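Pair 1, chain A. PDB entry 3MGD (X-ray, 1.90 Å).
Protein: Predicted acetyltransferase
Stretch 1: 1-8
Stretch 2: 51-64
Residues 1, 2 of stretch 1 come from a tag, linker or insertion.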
# COMPACT_ATOMS: atom_id res chain seq x y z
N MSE A 1 -13.87 27.57 -19.99
CA MSE A 1 -14.23 26.18 -19.73
C MSE A 1 -13.16 25.50 -18.89
O MSE A 1 -12.12 26.09 -18.60
CB MSE A 1 -14.43 25.42 -21.04
CG MSE A 1 -13.17 25.29 -21.89
SE MSE A 1 -13.43 24.14 -23.44
CE MSE A 1 -11.61 24.16 -24.13
N MSE A 2 -13.42 24.26 -18.50
CA MSE A 2 -12.52 23.52 -17.62
C MSE A 2 -11.14 23.29 -18.23
O MSE A 2 -11.04 22.89 -19.39
CB MSE A 2 -13.12 22.16 -17.30
CG MSE A 2 -12.50 21.52 -16.09
SE MSE A 2 -13.37 22.24 -14.52
CE MSE A 2 -14.88 21.03 -14.55
N ASN A 3 -10.08 23.51 -17.46
CA ASN A 3 -8.76 23.08 -17.92
C ASN A 3 -8.08 22.09 -16.97
O ASN A 3 -8.12 22.24 -15.75
CB ASN A 3 -7.86 24.27 -18.27
CG ASN A 3 -7.35 25.01 -17.06
OD1 ASN A 3 -8.06 25.83 -16.48
ND2 ASN A 3 -6.10 24.75 -16.69
N TYR A 4 -7.46 21.08 -17.55
CA TYR A 4 -6.80 20.03 -16.76
C TYR A 4 -5.29 20.12 -16.89
O TYR A 4 -4.76 20.27 -17.99
CB TYR A 4 -7.26 18.66 -17.23
CG TYR A 4 -8.72 18.36 -16.93
CD1 TYR A 4 -9.74 18.85 -17.74
CD2 TYR A 4 -9.07 17.60 -15.82
CE1 TYR A 4 -11.07 18.58 -17.46
CE2 TYR A 4 -10.39 17.32 -15.53
CZ TYR A 4 -11.39 17.81 -16.35
OH TYR A 4 -12.70 17.51 -16.03
N ARG A 5 -4.59 20.03 -15.76
CA ARG A 5 -3.13 20.01 -15.75
C ARG A 5 -2.60 19.20 -14.57
O ARG A 5 -3.33 18.97 -13.60
CB ARG A 5 -2.56 21.43 -15.69
CG ARG A 5 -2.89 22.18 -14.42
CD ARG A 5 -2.32 23.60 -14.44
NE ARG A 5 -2.64 24.31 -13.21
CZ ARG A 5 -1.84 24.36 -12.15
NH1 ARG A 5 -0.67 23.74 -12.17
NH2 ARG A 5 -2.20 25.03 -11.07
N LYS A 6 -1.34 18.78 -14.66
CA LYS A 6 -0.69 18.09 -13.55
C LYS A 6 -0.09 19.12 -12.61
O LYS A 6 0.49 20.12 -13.06
CB LYS A 6 0.37 17.10 -14.07
CG LYS A 6 -0.21 15.83 -14.66
CD LYS A 6 0.78 15.06 -15.54
CE LYS A 6 1.14 15.87 -16.78
NZ LYS A 6 1.84 15.05 -17.80
N ALA A 7 -0.26 18.91 -11.31
CA ALA A 7 0.25 19.84 -10.30
C ALA A 7 1.79 19.91 -10.29
O ALA A 7 2.45 18.90 -10.49
CB ALA A 7 -0.26 19.44 -8.92
N ASP A 8 2.32 21.11 -10.05
CA ASP A 8 3.76 21.37 -9.93
C ASP A 8 4.09 21.71 -8.48
O ASP A 8 3.19 21.90 -7.67
CB ASP A 8 4.18 22.59 -10.77
CG ASP A 8 3.74 22.50 -12.21
OD1 ASP A 8 4.03 21.48 -12.87
OD2 ASP A 8 3.12 23.48 -12.69
N LEU A 51 4.33 10.56 -7.04
CA LEU A 51 2.95 11.02 -6.96
C LEU A 51 2.65 11.88 -8.18
O LEU A 51 3.47 12.72 -8.55
CB LEU A 51 2.74 11.87 -5.70
CG LEU A 51 1.29 12.32 -5.48
CD1 LEU A 51 0.43 11.13 -5.00
CD2 LEU A 51 1.21 13.51 -4.50
N VAL A 52 1.51 11.66 -8.82
CA VAL A 52 1.01 12.55 -9.87
C VAL A 52 -0.39 13.01 -9.48
O VAL A 52 -1.28 12.20 -9.26
CB VAL A 52 0.93 11.84 -11.25
CG1 VAL A 52 0.25 12.74 -12.29
CG2 VAL A 52 2.34 11.43 -11.73
N GLU A 53 -0.59 14.32 -9.37
CA GLU A 53 -1.89 14.83 -8.96
C GLU A 53 -2.43 15.73 -10.05
O GLU A 53 -1.85 16.77 -10.35
CB GLU A 53 -1.82 15.55 -7.60
CG GLU A 53 -3.14 16.23 -7.18
CD GLU A 53 -3.39 16.20 -5.67
OE1 GLU A 53 -4.29 16.94 -5.21
OE2 GLU A 53 -2.71 15.44 -4.94
N TRP A 54 -3.52 15.30 -10.66
CA TRP A 54 -4.17 16.06 -11.71
C TRP A 54 -5.13 17.06 -11.07
O TRP A 54 -5.75 16.78 -10.04
CB TRP A 54 -4.92 15.14 -12.66
CG TRP A 54 -4.07 14.55 -13.75
CD1 TRP A 54 -3.39 13.37 -13.72
CD2 TRP A 54 -3.83 15.13 -15.04
NE1 TRP A 54 -2.72 13.18 -14.92
CE2 TRP A 54 -2.99 14.25 -15.74
CE3 TRP A 54 -4.25 16.31 -15.66
CZ2 TRP A 54 -2.55 14.52 -17.04
CZ3 TRP A 54 -3.81 16.58 -16.95
CH2 TRP A 54 -2.97 15.69 -17.62
N ILE A 55 -5.24 18.23 -11.68
CA ILE A 55 -6.21 19.21 -11.21
C ILE A 55 -7.09 19.72 -12.36
O ILE A 55 -6.66 19.80 -13.50
CB ILE A 55 -5.53 20.42 -10.50
CG1 ILE A 55 -4.86 21.34 -11.51
CG2 ILE A 55 -4.52 19.96 -9.46
CD1 ILE A 55 -4.18 22.52 -10.85
N ALA A 56 -8.34 20.02 -12.04
CA ALA A 56 -9.26 20.61 -12.99
C ALA A 56 -9.49 22.02 -12.49
O ALA A 56 -9.81 22.21 -11.31
CB ALA A 56 -10.57 19.85 -13.02
N GLU A 57 -9.28 23.00 -13.36
CA GLU A 57 -9.37 24.41 -12.97
C GLU A 57 -10.36 25.14 -13.85
O GLU A 57 -10.53 24.83 -15.03
CB GLU A 57 -8.02 25.10 -13.16
CG GLU A 57 -6.95 24.76 -12.17
CD GLU A 57 -5.68 25.52 -12.47
OE1 GLU A 57 -5.36 25.70 -13.66
OE2 GLU A 57 -5.00 25.96 -11.50
N GLU A 58 -11.01 26.14 -13.26
CA GLU A 58 -11.81 27.08 -14.04
C GLU A 58 -11.61 28.46 -13.43
O GLU A 58 -11.61 28.61 -12.21
CB GLU A 58 -13.28 26.66 -14.02
CG GLU A 58 -14.16 27.50 -14.94
CD GLU A 58 -15.47 26.82 -15.26
OE1 GLU A 58 -16.05 26.17 -14.35
OE2 GLU A 58 -15.93 26.93 -16.41
N ASN A 59 -11.43 29.47 -14.28
CA ASN A 59 -11.13 30.81 -13.78
C ASN A 59 -10.00 30.74 -12.76
O ASN A 59 -9.98 31.46 -11.76
CB ASN A 59 -12.37 31.46 -13.16
CG ASN A 59 -13.48 31.71 -14.17
OD1 ASN A 59 -13.21 31.93 -15.36
ND2 ASN A 59 -14.72 31.69 -13.71
N ASN A 60 -9.05 29.85 -13.04
CA ASN A 60 -7.97 29.53 -12.11
C ASN A 60 -8.37 29.42 -10.63
O ASN A 60 -7.69 29.93 -9.74
CB ASN A 60 -6.76 30.44 -12.33
CG ASN A 60 -5.94 30.02 -13.54
OD1 ASN A 60 -6.40 29.24 -14.38
ND2 ASN A 60 -4.71 30.52 -13.63
N GLN A 61 -9.49 28.74 -10.40
CA GLN A 61 -9.80 28.16 -9.10
C GLN A 61 -9.90 26.66 -9.31
O GLN A 61 -10.45 26.22 -10.32
CB GLN A 61 -11.13 28.70 -8.56
CG GLN A 61 -11.02 30.09 -7.96
CD GLN A 61 -9.93 30.17 -6.91
OE1 GLN A 61 -8.98 30.94 -7.04
NE2 GLN A 61 -10.06 29.36 -5.86
N ILE A 62 -9.36 25.87 -8.39
CA ILE A 62 -9.40 24.41 -8.54
C ILE A 62 -10.80 23.87 -8.27
O ILE A 62 -11.38 24.10 -7.20
CB ILE A 62 -8.37 23.71 -7.65
CG1 ILE A 62 -6.95 24.12 -8.06
CG2 ILE A 62 -8.50 22.19 -7.78
CD1 ILE A 62 -5.87 23.58 -7.13
N ILE A 63 -11.35 23.18 -9.26
CA ILE A 63 -12.65 22.54 -9.18
C ILE A 63 -12.55 21.10 -8.69
O ILE A 63 -13.42 20.62 -7.95
CB ILE A 63 -13.31 22.52 -10.58
CG1 ILE A 63 -13.53 23.94 -11.08
CG2 ILE A 63 -14.61 21.74 -10.55
CD1 ILE A 63 -14.49 24.74 -10.21
N ALA A 64 -11.51 20.39 -9.12
CA ALA A 64 -11.34 18.99 -8.72
C ALA A 64 -9.86 18.60 -8.67
O ALA A 64 -9.02 19.22 -9.32
CB ALA A 64 -12.11 18.06 -9.65
O HOH W 1 1.56 16.00 -10.52

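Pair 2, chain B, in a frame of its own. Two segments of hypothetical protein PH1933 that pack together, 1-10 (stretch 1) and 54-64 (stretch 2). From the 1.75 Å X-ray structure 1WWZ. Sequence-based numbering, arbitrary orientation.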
# COMPACT_ATOMS: atom_id res chain seq x y z
N MET B 1 12.98 3.16 -15.33
CA MET B 1 14.15 3.15 -14.41
C MET B 1 14.19 1.87 -13.59
O MET B 1 13.98 0.77 -14.10
CB MET B 1 14.10 4.36 -13.47
CG MET B 1 12.84 4.43 -12.62
SD MET B 1 12.95 5.64 -11.29
CE MET B 1 12.42 7.14 -12.14
N ASP B 2 14.48 2.02 -12.30
CA ASP B 2 14.55 0.89 -11.38
C ASP B 2 13.24 0.74 -10.61
O ASP B 2 12.69 1.72 -10.11
CB ASP B 2 15.70 1.10 -10.39
CG ASP B 2 17.02 1.37 -11.08
OD1 ASP B 2 17.52 0.47 -11.79
OD2 ASP B 2 17.56 2.48 -10.91
N GLU B 3 12.75 -0.49 -10.53
CA GLU B 3 11.52 -0.78 -9.81
C GLU B 3 11.82 -1.03 -8.34
O GLU B 3 12.86 -1.58 -7.99
CB GLU B 3 10.86 -2.05 -10.35
CG GLU B 3 10.12 -1.93 -11.66
CD GLU B 3 9.45 -3.24 -12.03
OE1 GLU B 3 8.52 -3.66 -11.30
OE2 GLU B 3 9.85 -3.85 -13.04
N ILE B 4 10.89 -0.63 -7.48
CA ILE B 4 11.03 -0.88 -6.06
C ILE B 4 10.16 -2.11 -5.89
O ILE B 4 8.94 -2.04 -6.03
CB ILE B 4 10.45 0.27 -5.20
CG1 ILE B 4 11.16 1.58 -5.55
CG2 ILE B 4 10.63 -0.06 -3.72
CD1 ILE B 4 10.58 2.79 -4.85
N LYS B 5 10.78 -3.25 -5.63
CA LYS B 5 10.05 -4.49 -5.47
C LYS B 5 9.93 -4.89 -4.01
O LYS B 5 10.92 -4.90 -3.28
CB LYS B 5 10.75 -5.62 -6.23
CG LYS B 5 11.03 -5.33 -7.70
CD LYS B 5 11.74 -6.50 -8.38
CE LYS B 5 13.09 -6.81 -7.73
NZ LYS B 5 14.06 -5.68 -7.84
N ILE B 6 8.71 -5.20 -3.58
CA ILE B 6 8.49 -5.63 -2.21
C ILE B 6 8.21 -7.13 -2.27
O ILE B 6 7.33 -7.58 -3.00
CB ILE B 6 7.28 -4.92 -1.56
CG1 ILE B 6 7.45 -3.40 -1.63
CG2 ILE B 6 7.13 -5.38 -0.12
CD1 ILE B 6 8.67 -2.88 -0.90
N GLU B 7 8.97 -7.90 -1.50
CA GLU B 7 8.78 -9.35 -1.50
C GLU B 7 9.11 -9.98 -0.15
O GLU B 7 9.85 -9.41 0.65
CB GLU B 7 9.62 -10.00 -2.60
CG GLU B 7 10.96 -9.32 -2.85
CD GLU B 7 11.79 -10.02 -3.91
OE1 GLU B 7 12.53 -10.96 -3.56
OE2 GLU B 7 11.69 -9.63 -5.10
N LYS B 8 8.55 -11.16 0.09
CA LYS B 8 8.82 -11.87 1.33
C LYS B 8 10.22 -12.46 1.25
O LYS B 8 10.61 -13.02 0.23
CB LYS B 8 7.83 -13.01 1.54
CG LYS B 8 6.58 -12.63 2.30
CD LYS B 8 5.81 -13.88 2.71
CE LYS B 8 4.59 -13.54 3.53
NZ LYS B 8 3.91 -14.77 4.01
N LEU B 9 10.98 -12.32 2.32
CA LEU B 9 12.32 -12.88 2.36
C LEU B 9 12.14 -14.39 2.46
O LEU B 9 11.65 -14.90 3.47
CB LEU B 9 13.07 -12.36 3.59
CG LEU B 9 14.51 -12.86 3.75
CD1 LEU B 9 15.32 -12.47 2.52
CD2 LEU B 9 15.11 -12.27 5.01
N LYS B 10 12.52 -15.11 1.41
CA LYS B 10 12.38 -16.56 1.38
C LYS B 10 13.28 -17.30 2.36
O LYS B 10 12.88 -18.30 2.96
CB LYS B 10 12.64 -17.10 -0.03
CG LYS B 10 11.62 -16.66 -1.05
CD LYS B 10 11.84 -17.33 -2.39
CE LYS B 10 10.90 -16.75 -3.42
NZ LYS B 10 9.54 -16.56 -2.83
N SER B 54 9.40 -15.04 10.56
CA SER B 54 9.88 -15.14 9.19
C SER B 54 8.76 -15.00 8.16
O SER B 54 8.95 -14.43 7.09
CB SER B 54 10.60 -16.48 8.98
OG SER B 54 9.76 -17.56 9.37
N ASP B 55 7.58 -15.50 8.51
CA ASP B 55 6.43 -15.44 7.61
C ASP B 55 6.01 -14.02 7.24
O ASP B 55 5.31 -13.82 6.25
CB ASP B 55 5.24 -16.18 8.24
CG ASP B 55 4.05 -16.28 7.30
OD1 ASP B 55 4.25 -16.69 6.14
OD2 ASP B 55 2.92 -15.97 7.73
N GLY B 56 6.44 -13.03 8.02
CA GLY B 56 6.08 -11.65 7.72
C GLY B 56 7.29 -10.75 7.55
O GLY B 56 7.23 -9.55 7.83
N PHE B 57 8.39 -11.34 7.10
CA PHE B 57 9.64 -10.61 6.89
C PHE B 57 9.64 -10.14 5.43
O PHE B 57 9.89 -10.93 4.52
CB PHE B 57 10.82 -11.55 7.15
CG PHE B 57 12.05 -10.87 7.67
CD1 PHE B 57 12.51 -11.12 8.96
CD2 PHE B 57 12.77 -10.00 6.86
CE1 PHE B 57 13.67 -10.52 9.43
CE2 PHE B 57 13.94 -9.39 7.32
CZ PHE B 57 14.39 -9.65 8.61
N PHE B 58 9.34 -8.86 5.23
CA PHE B 58 9.29 -8.28 3.89
C PHE B 58 10.49 -7.39 3.61
O PHE B 58 10.92 -6.63 4.48
CB PHE B 58 8.02 -7.44 3.73
CG PHE B 58 6.77 -8.26 3.68
CD1 PHE B 58 6.35 -8.84 2.49
CD2 PHE B 58 6.01 -8.47 4.83
CE1 PHE B 58 5.21 -9.62 2.44
CE2 PHE B 58 4.86 -9.25 4.79
CZ PHE B 58 4.46 -9.83 3.59
N VAL B 59 11.03 -7.48 2.40
CA VAL B 59 12.16 -6.65 2.03
C VAL B 59 11.83 -5.81 0.79
O VAL B 59 11.08 -6.24 -0.08
CB VAL B 59 13.42 -7.49 1.73
CG1 VAL B 59 13.89 -8.19 3.00
CG2 VAL B 59 13.13 -8.50 0.63
N ALA B 60 12.39 -4.61 0.75
CA ALA B 60 12.21 -3.71 -0.38
C ALA B 60 13.50 -3.85 -1.17
O ALA B 60 14.59 -3.79 -0.61
CB ALA B 60 12.03 -2.27 0.08
N LYS B 61 13.38 -4.06 -2.48
CA LYS B 61 14.56 -4.22 -3.30
C LYS B 61 14.57 -3.34 -4.54
O LYS B 61 13.53 -3.07 -5.14
CB LYS B 61 14.71 -5.69 -3.73
CG LYS B 61 14.93 -6.65 -2.56
CD LYS B 61 14.98 -8.09 -3.03
CE LYS B 61 16.15 -8.35 -3.97
NZ LYS B 61 16.18 -9.76 -4.44
N VAL B 62 15.76 -2.87 -4.87
CA VAL B 62 15.97 -2.04 -6.05
C VAL B 62 17.11 -2.77 -6.74
O VAL B 62 18.28 -2.57 -6.40
CB VAL B 62 16.41 -0.62 -5.68
CG1 VAL B 62 16.65 0.19 -6.95
CG2 VAL B 62 15.36 0.05 -4.81
N GLY B 63 16.76 -3.64 -7.68
CA GLY B 63 17.77 -4.42 -8.36
C GLY B 63 17.97 -5.70 -7.58
O GLY B 63 17.00 -6.35 -7.18
N ASP B 64 19.22 -6.06 -7.32
CA ASP B 64 19.53 -7.28 -6.58
C ASP B 64 19.86 -6.99 -5.12
O ASP B 64 20.19 -7.90 -4.36
CB ASP B 64 20.70 -8.01 -7.23
CG ASP B 64 20.42 -8.41 -8.67
OD1 ASP B 64 19.54 -9.26 -8.89
OD2 ASP B 64 21.08 -7.85 -9.58
O HOH W 2 1.24 -16.12 5.49
O HOH W 3 9.26 -15.68 4.68

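Antiparallel strands fix their backbones by a repeating hydrogen-bond ladder and leave the side chains free to vary, and these two pairs show how far that freedom extends. In pair 1 the strand directions lie at 159°, in pair 2 at 154°, and fourteen central residues superpose with an RMSD of 0.5 Å. The buried areas, 820 and 836 Å², are nearly equal.

The ladders match rung for rung. A:Asn3 pairs with A:Glu57 as B:Lys5 does with B:Lys61, and A:Arg5 with A:Ile55 as B:Glu7 with B:Val59; each couple exchanges two backbone hydrogen bonds. One further bond closes each ladder: A:Ala7 N to A:Glu53 O and B:Leu9 N to B:Phe57 O, both 2.8 Å.

On the sheet face carrying A:Tyr4 and A:Lys6, an alanine is common to both pairs. A:Ala56 lies beneath the tyrosine ring, with A:Tyr4 CE2 3.6 Å from A:Ala56 CB; in pair 2 B:Ile6 replaces the ring, and its CD1 comes equally close, 3.6 Å, to B:Ala60 CB. At the next rung a lysine crosses an aromatic residue in both. A:Lys6 CG sits over the face of the A:Trp54 six-membered ring, 3.6 Å from its centroid, a CH-pi contact made by the aliphatic part of the chain. B:Lys8 CG also comes close to the matched ring, 3.3 Å from B:Phe58 CE1, but obliquely, and this lysine extends onward to a salt bridge, B:Lys8 NZ to B:Asp55 OD1, 2.9 Å.

The opposite face reverses its charges. A:Arg5 NE and NH2 reach A:Glu57 OE1 and OE2 at 3.1 and 3.0 Å, a two-pronged salt bridge, while A:Ile55 CD1 covers one face of the guanidinium. A:Asn3 ND2 adds a hydrogen bond to A:Glu57 OE1 at 3.3 Å. In pair 2 the acid stands on the first stretch and the base on the second: B:Glu7 OE1 and B:Lys61 NZ are 3.9 Å apart, a long salt bridge. B:Lys5, matching the asparagine, instead sends its NZ to B:Gly63 O, 3.1 Å away.

Next to this face, A:Ala7 and B:Leu9 both point toward the partner stretch. The small A:Ala7 CB rests 4.3 Å from A:Ile55 CG2, whereas the longer leucine also packs on an aromatic ring, B:Leu9 CD2 lying 3.7 Å from B:Phe57 CD2. The matched A:Glu53 leads its side-chain end away. The backbone thus keeps the positions in register, and they are filled in part by the same side chains, in part by quite different ones.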